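Local atomic coordinates of dextranase (Pseudarthrobacter oxydans, PDB entry 6NZS), a protein that catalyses the endohydrolysis of alpha-1,6-glucosidic linkages in dextran. Residues His352-Asn357 against Gly376-Asn381; Ile371-Gly376 against Ser396-Asp401; Gln275-Gly280 against Lys326-Gly331; Lys380-Asn385 against Asp401-Trp406. All blocks are in the same frame, centred on the assembly; numbering follows the deposited sequence.

Contact 1 (His352-Asn357 against Gly376-Asn381)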
loop_
_atom_site.group_PDB
_atom_site.type_symbol
_atom_site.label_atom_id
_atom_site.label_comp_id
_atom_site.label_asym_id
_atom_site.label_seq_id
_atom_site.Cartn_x
_atom_site.Cartn_y
_atom_site.Cartn_z
ATOM N N HIS A 352 -17.248 0.763 -11.125
ATOM C CA HIS A 352 -16.440 1.974 -11.193
ATOM C C HIS A 352 -16.154 2.492 -9.795
ATOM O O HIS A 352 -17.076 2.872 -9.064
ATOM C CB HIS A 352 -17.149 3.011 -12.061
ATOM C CG HIS A 352 -17.549 2.461 -13.393
ATOM N ND1 HIS A 352 -16.630 1.972 -14.298
ATOM C CD2 HIS A 352 -18.767 2.266 -13.954
ATOM C CE1 HIS A 352 -17.265 1.520 -15.367
ATOM N NE2 HIS A 352 -18.562 1.687 -15.183
ATOM N N MET A 353 -14.873 2.526 -9.436
ATOM C CA MET A 353 -14.457 2.811 -8.069
ATOM C C MET A 353 -14.004 4.254 -7.922
ATOM O O MET A 353 -13.343 4.811 -8.804
ATOM C CB MET A 353 -13.313 1.880 -7.670
ATOM C CG MET A 353 -13.704 0.419 -7.747
ATOM S SD MET A 353 -12.282 -0.675 -7.750
ATOM C CE MET A 353 -11.408 -0.062 -6.303
ATOM N N ASN A 354 -14.358 4.854 -6.791
ATOM C CA ASN A 354 -13.908 6.191 -6.417
ATOM C C ASN A 354 -13.267 6.031 -5.044
ATOM O O ASN A 354 -13.970 5.983 -4.027
ATOM C CB ASN A 354 -15.093 7.162 -6.391
ATOM C CG ASN A 354 -14.701 8.562 -5.977
ATOM O OD1 ASN A 354 -13.525 8.894 -5.901
ATOM N ND2 ASN A 354 -15.698 9.392 -5.688
ATOM N N VAL A 355 -11.936 5.944 -5.022
ATOM C CA VAL A 355 -11.173 5.616 -3.824
ATOM C C VAL A 355 -10.458 6.874 -3.356
ATOM O O VAL A 355 -9.771 7.529 -4.147
ATOM C CB VAL A 355 -10.150 4.504 -4.114
ATOM C CG1 VAL A 355 -9.429 4.108 -2.829
ATOM C CG2 VAL A 355 -10.827 3.286 -4.739
ATOM N N GLU A 356 -10.591 7.209 -2.076
ATOM C CA GLU A 356 -9.835 8.356 -1.585
ATOM C C GLU A 356 -9.588 8.249 -0.092
ATOM O O GLU A 356 -10.417 7.730 0.661
ATOM C CB GLU A 356 -10.509 9.687 -1.907
ATOM C CG GLU A 356 -11.830 9.870 -1.274
ATOM C CD GLU A 356 -12.728 10.742 -2.133
ATOM O OE1 GLU A 356 -12.243 11.728 -2.723
ATOM O OE2 GLU A 356 -13.915 10.427 -2.228
ATOM N N ASN A 357 -8.427 8.755 0.327
ATOM C CA ASN A 357 -8.092 8.851 1.745
ATOM C C ASN A 357 -8.175 7.488 2.417
ATOM O O ASN A 357 -8.706 7.346 3.522
ATOM C CB ASN A 357 -8.905 9.934 2.441
ATOM C CG ASN A 357 -8.563 11.300 1.898
ATOM O OD1 ASN A 357 -9.059 11.703 0.845
ATOM N ND2 ASN A 357 -7.646 11.988 2.569
ATOM N N GLY A 376 -12.399 2.306 -15.419
ATOM C CA GLY A 376 -13.144 3.526 -15.179
ATOM C C GLY A 376 -13.203 3.874 -13.707
ATOM O O GLY A 376 -14.287 4.105 -13.156
ATOM N N SER A 377 -12.042 3.899 -13.058
ATOM C CA SER A 377 -11.946 4.184 -11.637
ATOM C C SER A 377 -10.912 5.272 -11.398
ATOM O O SER A 377 -10.022 5.506 -12.222
ATOM C CB SER A 377 -11.531 2.943 -10.841
ATOM O OG SER A 377 -12.500 1.917 -10.922
ATOM N N THR A 378 -11.050 5.944 -10.255
ATOM C CA THR A 378 -10.095 6.943 -9.803
ATOM C C THR A 378 -9.713 6.655 -8.359
ATOM O O THR A 378 -10.519 6.157 -7.569
ATOM C CB THR A 378 -10.689 8.344 -9.874
ATOM O OG1 THR A 378 -11.827 8.417 -9.009
ATOM C CG2 THR A 378 -11.131 8.669 -11.288
ATOM N N MET A 379 -8.459 6.949 -8.030
ATOM C CA MET A 379 -7.973 6.874 -6.659
ATOM C C MET A 379 -7.114 8.091 -6.372
ATOM O O MET A 379 -6.279 8.473 -7.196
ATOM C CB MET A 379 -7.150 5.605 -6.415
ATOM C CG MET A 379 -6.613 5.500 -4.994
ATOM S SD MET A 379 -6.005 3.854 -4.605
ATOM C CE MET A 379 -4.408 3.858 -5.444
ATOM N N LYS A 380 -7.316 8.706 -5.206
ATOM C CA LYS A 380 -6.475 9.826 -4.813
ATOM C C LYS A 380 -6.222 9.813 -3.316
ATOM O O LYS A 380 -7.075 9.397 -2.527
ATOM C CB LYS A 380 -7.065 11.175 -5.243
ATOM C CG LYS A 380 -8.424 11.483 -4.686
ATOM C CD LYS A 380 -8.960 12.771 -5.306
ATOM C CE LYS A 380 -10.298 13.167 -4.710
ATOM N NZ LYS A 380 -10.515 14.641 -4.779
ATOM N N ASN A 381 -5.033 10.293 -2.939
ATOM C CA ASN A 381 -4.728 10.633 -1.552
ATOM C C ASN A 381 -4.701 9.395 -0.663
ATOM O O ASN A 381 -5.528 9.262 0.242
ATOM C CB ASN A 381 -5.730 11.670 -1.013
ATOM C CG ASN A 381 -5.915 12.856 -1.951
ATOM O OD1 ASN A 381 -4.986 13.273 -2.638
ATOM N ND2 ASN A 381 -7.126 13.418 -1.966
HETATM O O HOH W 1 -10.908 9.154 -6.239
HETATM O O HOH W 2 -9.715 13.107 -1.235
#
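Met353 and Ser377 begin the backbone pairing between two nearly parallel strands, 352-356 and 377-380. Met353 N donates to Ser377 OG (2.9 Å), a hydroxyl standing in for a main-chain carbonyl; the same OG is also bonded to Tyr374 O. From there the main chain takes over: Thr378 N to Met353 O, Val355 N to Thr378 O, Lys380 N to Val355 O and the longer Asn357 N to Lys380 O (3.2 Å). This in-register, parallel pairing of successive turns is how a right-handed beta-helix of the pectate-lyase type is built, and 352-357 falls in a recognised solenoid repeat. At the end of the pairing Asn357 and Asn381 are matched, side by side with amide planes 63° apart; both have positive phi, and at Asn381 the chain turns a corner. Asn357 ND2 bonds Glu191, and Asn381 OD1 is taken by Asn402.

Apolar packing lies on the Val355 and Met379 face. Met379 CG, placed anti to the backbone N (chi1 179°), rests against Val355 CB at 3.8 Å and CG1, and both side chains also touch Ile371.

The opposite face is polar and bridged by water. One water donates to Asn354 OD1 and Val355 O and accepts from Thr378 OG1, tying two side chains to a strand carbonyl. A second donates to Asn357 OD1 (2.6 Å) and Glu356 OE1 and accepts from Asn381 ND2 (2.7 Å). Glu356 and Lys380 run alongside each other; OE1 lies nearer to CE (3.1 Å) than to NZ (4.0 Å), a long salt bridge, while Glu356 OE2 pairs with Arg201.

Contact 2 (Ile371-Gly376 against Ser396-Asp401)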
loop_
_atom_site.group_PDB
_atom_site.type_symbol
_atom_site.label_atom_id
_atom_site.label_comp_id
_atom_site.label_asym_id
_atom_site.label_seq_id
_atom_site.Cartn_x
_atom_site.Cartn_y
_atom_site.Cartn_z
ATOM N N ILE A 371 -4.107 -2.339 -4.114
ATOM C CA ILE A 371 -5.430 -2.246 -4.716
ATOM C C ILE A 371 -5.372 -2.549 -6.205
ATOM O O ILE A 371 -4.392 -2.264 -6.899
ATOM C CB ILE A 371 -6.063 -0.873 -4.415
ATOM C CG1 ILE A 371 -7.587 -0.909 -4.638
ATOM C CG2 ILE A 371 -5.392 0.214 -5.249
ATOM C CD1 ILE A 371 -8.325 0.245 -4.004
ATOM N N GLU A 372 -6.460 -3.130 -6.698
ATOM C CA GLU A 372 -6.721 -3.273 -8.121
ATOM C C GLU A 372 -7.919 -2.388 -8.447
ATOM O O GLU A 372 -9.028 -2.627 -7.949
ATOM C CB GLU A 372 -7.010 -4.736 -8.464
ATOM C CG GLU A 372 -7.245 -4.999 -9.958
ATOM C CD GLU A 372 -7.373 -6.479 -10.293
ATOM O OE1 GLU A 372 -6.923 -7.324 -9.484
ATOM O OE2 GLU A 372 -7.927 -6.791 -11.377
ATOM N N LEU A 373 -7.688 -1.349 -9.245
ATOM C CA LEU A 373 -8.752 -0.445 -9.669
ATOM C C LEU A 373 -9.336 -0.959 -10.980
ATOM O O LEU A 373 -8.608 -1.158 -11.957
ATOM C CB LEU A 373 -8.223 0.980 -9.824
ATOM C CG LEU A 373 -7.706 1.588 -8.513
ATOM C CD1 LEU A 373 -6.823 2.777 -8.815
ATOM C CD2 LEU A 373 -8.873 2.013 -7.646
ATOM N N TYR A 374 -10.645 -1.188 -10.987
ATOM C CA TYR A 374 -11.309 -1.745 -12.155
ATOM C C TYR A 374 -11.602 -0.642 -13.178
ATOM O O TYR A 374 -11.415 0.547 -12.916
ATOM C CB TYR A 374 -12.512 -2.592 -11.715
ATOM C CG TYR A 374 -12.006 -3.829 -10.993
ATOM C CD1 TYR A 374 -11.597 -3.769 -9.653
ATOM C CD2 TYR A 374 -11.849 -5.035 -11.659
ATOM C CE1 TYR A 374 -11.081 -4.894 -8.999
ATOM C CE2 TYR A 374 -11.338 -6.164 -11.009
ATOM C CZ TYR A 374 -10.954 -6.082 -9.682
ATOM O OH TYR A 374 -10.444 -7.201 -9.048
ATOM N N LYS A 375 -12.026 -1.050 -14.374
ATOM C CA LYS A 375 -12.116 -0.106 -15.484
ATOM C C LYS A 375 -12.930 1.127 -15.102
ATOM O O LYS A 375 -14.007 1.022 -14.510
ATOM C CB LYS A 375 -12.757 -0.789 -16.696
ATOM C CG LYS A 375 -12.847 0.131 -17.904
ATOM C CD LYS A 375 -13.443 -0.569 -19.113
ATOM C CE LYS A 375 -13.520 0.386 -20.290
ATOM N NZ LYS A 375 -13.929 -0.316 -21.538
ATOM N N GLY A 376 -12.399 2.306 -15.419
ATOM C CA GLY A 376 -13.144 3.526 -15.179
ATOM C C GLY A 376 -13.203 3.874 -13.707
ATOM O O GLY A 376 -14.287 4.105 -13.156
ATOM N N SER A 396 -8.379 -0.579 -18.115
ATOM C CA SER A 396 -8.415 0.675 -18.849
ATOM C C SER A 396 -9.078 1.782 -18.031
ATOM O O SER A 396 -9.843 1.540 -17.090
ATOM C CB SER A 396 -9.205 0.491 -20.146
ATOM O OG SER A 396 -8.565 -0.467 -20.977
ATOM N N ASP A 397 -8.766 3.022 -18.403
ATOM C CA ASP A 397 -9.477 4.196 -17.894
ATOM C C ASP A 397 -9.339 4.325 -16.377
ATOM O O ASP A 397 -10.316 4.530 -15.651
ATOM C CB ASP A 397 -10.949 4.199 -18.337
ATOM C CG ASP A 397 -11.112 4.184 -19.849
ATOM O OD1 ASP A 397 -10.287 4.802 -20.556
ATOM O OD2 ASP A 397 -12.082 3.554 -20.332
ATOM N N VAL A 398 -8.105 4.202 -15.893
ATOM C CA VAL A 398 -7.805 4.260 -14.468
ATOM C C VAL A 398 -6.913 5.466 -14.226
ATOM O O VAL A 398 -5.951 5.690 -14.974
ATOM C CB VAL A 398 -7.155 2.955 -13.971
ATOM C CG1 VAL A 398 -6.561 3.139 -12.564
ATOM C CG2 VAL A 398 -8.172 1.808 -13.986
ATOM N N THR A 399 -7.235 6.242 -13.192
ATOM C CA THR A 399 -6.472 7.432 -12.836
ATOM C C THR A 399 -6.135 7.384 -11.353
ATOM O O THR A 399 -7.025 7.183 -10.526
ATOM C CB THR A 399 -7.271 8.699 -13.160
ATOM O OG1 THR A 399 -7.614 8.684 -14.554
ATOM C CG2 THR A 399 -6.456 9.948 -12.866
ATOM N N ILE A 400 -4.851 7.553 -11.024
ATOM C CA ILE A 400 -4.370 7.553 -9.642
ATOM C C ILE A 400 -3.552 8.815 -9.415
ATOM O O ILE A 400 -2.708 9.164 -10.247
ATOM C CB ILE A 400 -3.489 6.319 -9.359
ATOM C CG1 ILE A 400 -4.264 5.024 -9.582
ATOM C CG2 ILE A 400 -2.937 6.373 -7.934
ATOM C CD1 ILE A 400 -3.417 3.769 -9.419
ATOM N N ASP A 401 -3.766 9.478 -8.275
ATOM C CA ASP A 401 -2.937 10.613 -7.889
ATOM C C ASP A 401 -2.609 10.558 -6.404
ATOM O O ASP A 401 -3.455 10.186 -5.584
ATOM C CB ASP A 401 -3.607 11.964 -8.194
ATOM C CG ASP A 401 -2.701 13.132 -7.875
ATOM O OD1 ASP A 401 -1.601 13.204 -8.453
ATOM O OD2 ASP A 401 -3.064 13.968 -7.031
#
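Leu373 and Ile400 meet at an oblique angle, with the CD1 methyl of Leu373 pressed against Ile400 CG1 at 3.5 Å, tighter than usual for two carbons, and almost as closely against Ile400 CD1. Val398 fills in beside it, dividing its branches: CG1 lies 3.8 Å from Leu373 CD1, whereas CG2 faces the carbonyl oxygens of Leu373 and Tyr374. Met379 touches both Leu373 and Ile400 and extends this apolar packing.

Toward the surface the contact becomes polar. The extended Lys375 chain runs alongside Asp397, pointing the same way; its CE is 3.5 Å from Asp397 OD2, but NZ stays 4.5 Å from that oxygen, beyond a salt bridge, and bonds instead to Gln349. Asp397 OD1 is taken by Asn425. Next to this pair, Gly376 N donates to Ser396 O (3.1 Å, 152° at the hydrogen), and Gly376 CA approaches Asp397 O at 3.0 Å. Gly376 and Asp397 both have positive phi, bending the chain just ahead of strands 377-380 and 398-407. Equivalent bends stacked on consecutive coils, with aliphatic side chains turned into the interior, are characteristic of the parallel beta-helix.

Contact 3 (Gln275-Gly280 against Lys326-Gly331)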
loop_
_atom_site.group_PDB
_atom_site.type_symbol
_atom_site.label_atom_id
_atom_site.label_comp_id
_atom_site.label_asym_id
_atom_site.label_seq_id
_atom_site.Cartn_x
_atom_site.Cartn_y
_atom_site.Cartn_z
ATOM N N GLN A 275 -25.033 1.318 -6.194
ATOM C CA GLN A 275 -23.998 2.083 -5.502
ATOM C C GLN A 275 -23.657 1.400 -4.187
ATOM O O GLN A 275 -24.534 1.195 -3.340
ATOM C CB GLN A 275 -24.467 3.514 -5.235
ATOM C CG GLN A 275 -23.512 4.327 -4.351
ATOM C CD GLN A 275 -22.360 4.915 -5.146
ATOM O OE1 GLN A 275 -22.569 5.670 -6.096
ATOM N NE2 GLN A 275 -21.132 4.564 -4.764
ATOM N N TYR A 276 -22.378 1.073 -4.012
ATOM C CA TYR A 276 -21.846 0.536 -2.770
ATOM C C TYR A 276 -20.971 1.599 -2.121
ATOM O O TYR A 276 -20.383 2.440 -2.805
ATOM C CB TYR A 276 -20.976 -0.703 -3.032
ATOM C CG TYR A 276 -21.762 -1.878 -3.565
ATOM C CD1 TYR A 276 -22.430 -2.734 -2.703
ATOM C CD2 TYR A 276 -21.851 -2.117 -4.926
ATOM C CE1 TYR A 276 -23.162 -3.810 -3.180
ATOM C CE2 TYR A 276 -22.584 -3.186 -5.418
ATOM C CZ TYR A 276 -23.236 -4.026 -4.538
ATOM O OH TYR A 276 -23.978 -5.090 -5.032
ATOM N N LYS A 277 -20.898 1.566 -0.793
ATOM C CA LYS A 277 -20.027 2.480 -0.064
ATOM C C LYS A 277 -19.380 1.745 1.092
ATOM O O LYS A 277 -20.056 1.049 1.852
ATOM C CB LYS A 277 -20.805 3.682 0.491
ATOM C CG LYS A 277 -21.288 4.659 -0.575
ATOM C CD LYS A 277 -22.055 5.828 0.034
ATOM C CE LYS A 277 -22.400 6.861 -1.032
ATOM N NZ LYS A 277 -23.293 7.941 -0.525
ATOM N N VAL A 278 -18.069 1.916 1.229
ATOM C CA VAL A 278 -17.350 1.554 2.442
ATOM C C VAL A 278 -16.566 2.804 2.802
ATOM O O VAL A 278 -15.649 3.186 2.067
ATOM C CB VAL A 278 -16.413 0.356 2.231
ATOM C CG1 VAL A 278 -15.583 0.109 3.482
ATOM C CG2 VAL A 278 -17.227 -0.891 1.854
ATOM N N THR A 279 -16.981 3.499 3.865
ATOM C CA THR A 279 -16.410 4.807 4.165
ATOM C C THR A 279 -16.159 4.937 5.654
ATOM O O THR A 279 -16.604 4.114 6.459
ATOM C CB THR A 279 -17.323 5.955 3.700
ATOM O OG1 THR A 279 -18.532 5.951 4.471
ATOM C CG2 THR A 279 -17.670 5.802 2.226
ATOM N N GLY A 280 -15.427 5.982 6.006
ATOM C CA GLY A 280 -15.207 6.398 7.377
ATOM C C GLY A 280 -13.751 6.272 7.796
ATOM O O GLY A 280 -13.006 5.418 7.307
ATOM N N LYS A 326 -21.232 1.495 -9.038
ATOM C CA LYS A 326 -20.201 2.352 -8.473
ATOM C C LYS A 326 -19.912 1.934 -7.042
ATOM O O LYS A 326 -20.791 1.439 -6.333
ATOM C CB LYS A 326 -20.637 3.814 -8.476
ATOM C CG LYS A 326 -20.895 4.370 -9.871
ATOM C CD LYS A 326 -21.499 5.761 -9.795
ATOM C CE LYS A 326 -20.455 6.829 -10.026
ATOM N NZ LYS A 326 -20.956 7.898 -10.935
ATOM N N LEU A 327 -18.661 2.133 -6.628
ATOM C CA LEU A 327 -18.252 1.962 -5.240
ATOM C C LEU A 327 -17.480 3.200 -4.821
ATOM O O LEU A 327 -16.539 3.593 -5.514
ATOM C CB LEU A 327 -17.333 0.747 -5.083
ATOM C CG LEU A 327 -16.520 0.690 -3.783
ATOM C CD1 LEU A 327 -17.444 0.437 -2.599
ATOM C CD2 LEU A 327 -15.455 -0.390 -3.859
ATOM N N ASP A 328 -17.891 3.827 -3.718
ATOM C CA ASP A 328 -17.072 4.822 -3.032
ATOM C C ASP A 328 -16.354 4.097 -1.904
ATOM O O ASP A 328 -17.000 3.502 -1.037
ATOM C CB ASP A 328 -17.925 5.942 -2.434
ATOM C CG ASP A 328 -18.545 6.844 -3.482
ATOM O OD1 ASP A 328 -18.267 6.649 -4.683
ATOM O OD2 ASP A 328 -19.328 7.744 -3.089
ATOM N N LEU A 329 -15.026 4.146 -1.919
ATOM C CA LEU A 329 -14.200 3.520 -0.892
ATOM C C LEU A 329 -13.371 4.658 -0.317
ATOM O O LEU A 329 -12.495 5.189 -1.003
ATOM C CB LEU A 329 -13.314 2.441 -1.517
ATOM C CG LEU A 329 -12.246 1.811 -0.615
ATOM C CD1 LEU A 329 -12.872 1.140 0.601
ATOM C CD2 LEU A 329 -11.414 0.803 -1.412
ATOM N N GLN A 330 -13.662 5.055 0.917
ATOM C CA GLN A 330 -13.089 6.283 1.458
ATOM C C GLN A 330 -12.715 6.085 2.914
ATOM O O GLN A 330 -13.397 5.370 3.656
ATOM C CB GLN A 330 -14.106 7.441 1.349
ATOM C CG GLN A 330 -13.626 8.819 1.853
ATOM C CD GLN A 330 -13.807 8.997 3.349
ATOM O OE1 GLN A 330 -14.555 8.249 3.993
ATOM N NE2 GLN A 330 -13.116 9.985 3.915
ATOM N N GLY A 331 -11.621 6.740 3.323
ATOM C CA GLY A 331 -11.361 6.975 4.731
ATOM C C GLY A 331 -10.680 5.849 5.480
ATOM O O GLY A 331 -9.783 6.094 6.291
HETATM O O HOH W 3 -21.422 8.454 -4.590
#
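Tyr276 and Leu327 pair across strands 275-279 and 326-330, parallel strands on neighbouring coils of the beta-helix although 45 residues separate the segments. The tightly packed side is the one bearing Tyr276, Val278, Leu327 and Leu329. Each leucine brings its CD1 over the opposing strand: Leu327 CD1 meets Tyr276 CB at 3.7 Å, and Leu329 CD1 meets Val278 CB at 4.0 Å. Phe318 touches Val278 and Leu327, while Phe342 touches both leucines, so the residues belong to the helix interior. Between the two faces runs regular parallel bonding, from Tyr276 N to Lys326 O (2.8 Å) through Asp328 and Val278 to Gln330 N on Val278 O.

The other face is looser and partly open to solvent. Gln275, bent at chi2 (82°), leans toward 326-331: its NE2 donates to Tyr276 O at 3.0 Å, from above the carbonyl plane, while Asp328 N reaches that oxygen from the opposite face. Two donors thus grip one carbonyl. Gln275 OE1 lies against Lys326 CB, and a water donates to Asp328 OD2 (2.7 Å) and, weakly, to Gln275 OE1. Asp328 OD2 also forms a salt bridge with Arg201, whose carbonyl oxygen receives Lys277 NZ; the Lys277 chain passes Asp328 side by side and makes a cation-pi contact with Trp253.

At the far end the Gln330 side chain bends at chi2 (-85°) across Thr279, and its OE1 accepts Gly280 N at 3.2 Å.

Contact 4 (Lys380-Asn385 against Asp401-Trp406)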
loop_
_atom_site.group_PDB
_atom_site.type_symbol
_atom_site.label_atom_id
_atom_site.label_comp_id
_atom_site.label_asym_id
_atom_site.label_seq_id
_atom_site.Cartn_x
_atom_site.Cartn_y
_atom_site.Cartn_z
ATOM N N LYS A 380 -7.316 8.706 -5.206
ATOM C CA LYS A 380 -6.475 9.826 -4.813
ATOM C C LYS A 380 -6.222 9.813 -3.316
ATOM O O LYS A 380 -7.075 9.397 -2.527
ATOM C CB LYS A 380 -7.065 11.175 -5.243
ATOM C CG LYS A 380 -8.424 11.483 -4.686
ATOM C CD LYS A 380 -8.960 12.771 -5.306
ATOM C CE LYS A 380 -10.298 13.167 -4.710
ATOM N NZ LYS A 380 -10.515 14.641 -4.779
ATOM N N ASN A 381 -5.033 10.293 -2.939
ATOM C CA ASN A 381 -4.728 10.633 -1.552
ATOM C C ASN A 381 -4.701 9.395 -0.663
ATOM O O ASN A 381 -5.528 9.262 0.242
ATOM C CB ASN A 381 -5.730 11.670 -1.013
ATOM C CG ASN A 381 -5.915 12.856 -1.951
ATOM O OD1 ASN A 381 -4.986 13.273 -2.638
ATOM N ND2 ASN A 381 -7.126 13.418 -1.966
ATOM N N THR A 382 -3.746 8.496 -0.896
ATOM C CA THR A 382 -3.732 7.197 -0.239
ATOM C C THR A 382 -2.340 6.880 0.294
ATOM O O THR A 382 -1.343 7.506 -0.087
ATOM C CB THR A 382 -4.146 6.078 -1.200
ATOM O OG1 THR A 382 -3.226 6.042 -2.297
ATOM C CG2 THR A 382 -5.552 6.291 -1.734
ATOM N N PHE A 383 -2.291 5.902 1.204
ATOM C CA PHE A 383 -1.044 5.343 1.725
ATOM C C PHE A 383 -1.125 3.830 1.624
ATOM O O PHE A 383 -2.099 3.234 2.092
ATOM C CB PHE A 383 -0.821 5.738 3.200
ATOM C CG PHE A 383 0.374 5.062 3.822
ATOM C CD1 PHE A 383 1.640 5.611 3.692
ATOM C CD2 PHE A 383 0.237 3.863 4.512
ATOM C CE1 PHE A 383 2.761 4.980 4.252
ATOM C CE2 PHE A 383 1.351 3.217 5.067
ATOM C CZ PHE A 383 2.610 3.777 4.938
ATOM N N PHE A 384 -0.106 3.203 1.035
ATOM C CA PHE A 384 -0.060 1.747 0.940
ATOM C C PHE A 384 1.239 1.212 1.512
ATOM O O PHE A 384 2.323 1.547 1.023
ATOM C CB PHE A 384 -0.167 1.278 -0.511
ATOM C CG PHE A 384 -1.541 1.417 -1.081
ATOM C CD1 PHE A 384 -1.945 2.600 -1.673
ATOM C CD2 PHE A 384 -2.433 0.357 -1.025
ATOM C CE1 PHE A 384 -3.228 2.735 -2.194
ATOM C CE2 PHE A 384 -3.721 0.471 -1.547
ATOM C CZ PHE A 384 -4.115 1.664 -2.134
ATOM N N ASN A 385 1.125 0.357 2.515
ATOM C CA ASN A 385 2.183 -0.576 2.873
ATOM C C ASN A 385 1.753 -1.921 2.303
ATOM O O ASN A 385 0.606 -2.332 2.502
ATOM C CB ASN A 385 2.280 -0.637 4.401
ATOM C CG ASN A 385 3.296 -1.642 4.918
ATOM O OD1 ASN A 385 2.998 -2.382 5.846
ATOM N ND2 ASN A 385 4.506 -1.621 4.382
ATOM N N ASP A 401 -3.766 9.478 -8.275
ATOM C CA ASP A 401 -2.937 10.613 -7.889
ATOM C C ASP A 401 -2.609 10.558 -6.404
ATOM O O ASP A 401 -3.455 10.186 -5.584
ATOM C CB ASP A 401 -3.607 11.964 -8.194
ATOM C CG ASP A 401 -2.701 13.132 -7.875
ATOM O OD1 ASP A 401 -1.601 13.204 -8.453
ATOM O OD2 ASP A 401 -3.064 13.968 -7.031
ATOM N N ASN A 402 -1.385 10.969 -6.062
ATOM C CA ASN A 402 -1.006 11.244 -4.677
ATOM C C ASN A 402 -1.011 9.987 -3.814
ATOM O O ASN A 402 -1.777 9.882 -2.844
ATOM C CB ASN A 402 -1.887 12.351 -4.079
ATOM C CG ASN A 402 -1.368 12.852 -2.754
ATOM O OD1 ASN A 402 -0.171 12.726 -2.453
ATOM N ND2 ASN A 402 -2.257 13.425 -1.949
ATOM N N THR A 403 -0.133 9.048 -4.148
ATOM C CA THR A 403 0.004 7.777 -3.440
ATOM C C THR A 403 1.352 7.753 -2.739
ATOM O O THR A 403 2.392 7.889 -3.395
ATOM C CB THR A 403 -0.040 6.596 -4.409
ATOM O OG1 THR A 403 -1.106 6.753 -5.362
ATOM C CG2 THR A 403 -0.261 5.294 -3.657
ATOM N N VAL A 404 1.334 7.554 -1.424
ATOM C CA VAL A 404 2.539 7.346 -0.626
ATOM C C VAL A 404 2.647 5.850 -0.365
ATOM O O VAL A 404 1.664 5.220 0.045
ATOM C CB VAL A 404 2.443 8.124 0.697
ATOM C CG1 VAL A 404 3.623 7.790 1.606
ATOM C CG2 VAL A 404 2.380 9.635 0.432
ATOM N N ILE A 405 3.824 5.271 -0.624
ATOM C CA ILE A 405 3.992 3.820 -0.579
ATOM C C ILE A 405 5.181 3.461 0.302
ATOM O O ILE A 405 6.279 3.999 0.122
ATOM C CB ILE A 405 4.172 3.223 -1.988
ATOM C CG1 ILE A 405 2.926 3.509 -2.844
ATOM C CG2 ILE A 405 4.474 1.719 -1.893
ATOM C CD1 ILE A 405 3.077 3.097 -4.310
ATOM N N TRP A 406 4.957 2.550 1.256
ATOM C CA TRP A 406 6.018 1.913 2.035
ATOM C C TRP A 406 6.060 0.472 1.541
ATOM O O TRP A 406 5.237 -0.359 1.929
ATOM C CB TRP A 406 5.718 1.976 3.533
ATOM C CG TRP A 406 6.923 1.670 4.400
ATOM C CD1 TRP A 406 7.799 0.612 4.286
ATOM C CD2 TRP A 406 7.381 2.450 5.506
ATOM N NE1 TRP A 406 8.769 0.704 5.262
ATOM C CE2 TRP A 406 8.533 1.820 6.020
ATOM C CE3 TRP A 406 6.920 3.625 6.118
ATOM C CZ2 TRP A 406 9.243 2.337 7.112
ATOM C CZ3 TRP A 406 7.621 4.132 7.188
ATOM C CH2 TRP A 406 8.774 3.498 7.671
HETATM O O HOH W 4 -5.188 14.224 -5.360
HETATM O O HOH W 5 -3.635 7.461 -4.607
#
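An asparagine corner of the parallel beta-helix opens this contact: Asn381 and Asn402, stacked on successive coils, both adopt positive phi, and the chain turns at 381 from one face of the solenoid to the next. Their amides cross with planes 73° apart. Asn402 CG is anti to the backbone N (chi1 -169°), and ND2 donates to Asn381 OD1 (2.8 Å, 168° at the hydrogen), with the acceptor lying in the Asn402 amide plane. A water donates to Asn381 OD1 as well and links it to Asp401 OD2, while Asp401 OD1 is bonded to Thr429.

Beyond the corner the main chain pairs in parallel register, from Thr382 N on Asn402 O to Trp406 N on Phe384 O. Thr382 and Thr403 lie side by side; both hydroxyls hydrogen-bond a second water, which also donates to Asp401 O. Thr403 CG2 comes within 3.3 Å of Thr382 OG1 and packs obliquely on Phe384 CD1 at 3.7 Å.

On the other face, Phe383 presents its ring edge to Val404: CD1 is 3.6 Å from CG1, while CZ reaches Trp406 CB at 3.9 Å. Asn385 ND2 ends the pairing, donating to Trp406 O (2.9 Å) from above the carbonyl plane and also bonding Asn408 OD1.

This face is covered by the strands of the N-terminal Ig-like domain: Met187 of strand 176-192 touches both Phe383 and Trp406, Glu181 receives Trp406 NE1, and Arg145 of strand 144-150 packs on Asn381, Asn402 and Phe383. Phe384, on the opposite face, touches Gln360 of strand 351-361.

How the contacts relate
The four contacts lie on neighbouring coils of one solenoid, with contacts 2 and 4 between the same pair. Contact 3 lies one strand step from contact 1, centres about 9 Å apart, and Asn354 N joins them by a probable hydrogen bond to Leu327 O (2.8 Å). Contacts 1 and 2, about 7 Å apart between centres, share Gly376; Met379 N probably bonds Thr399 O at 2.9 Å, adding the next strand. Contact 4 shares Lys380 and Asn381 with contact 1 and Asp401 with contact 2, continuing the pairing round the corner. Inside, Ile371 CG2 of contact 2 packs on Phe384 CZ of contact 4 at 3.7 Å. Contacts 3 and 4 do not touch: their centres are about 17 Å apart.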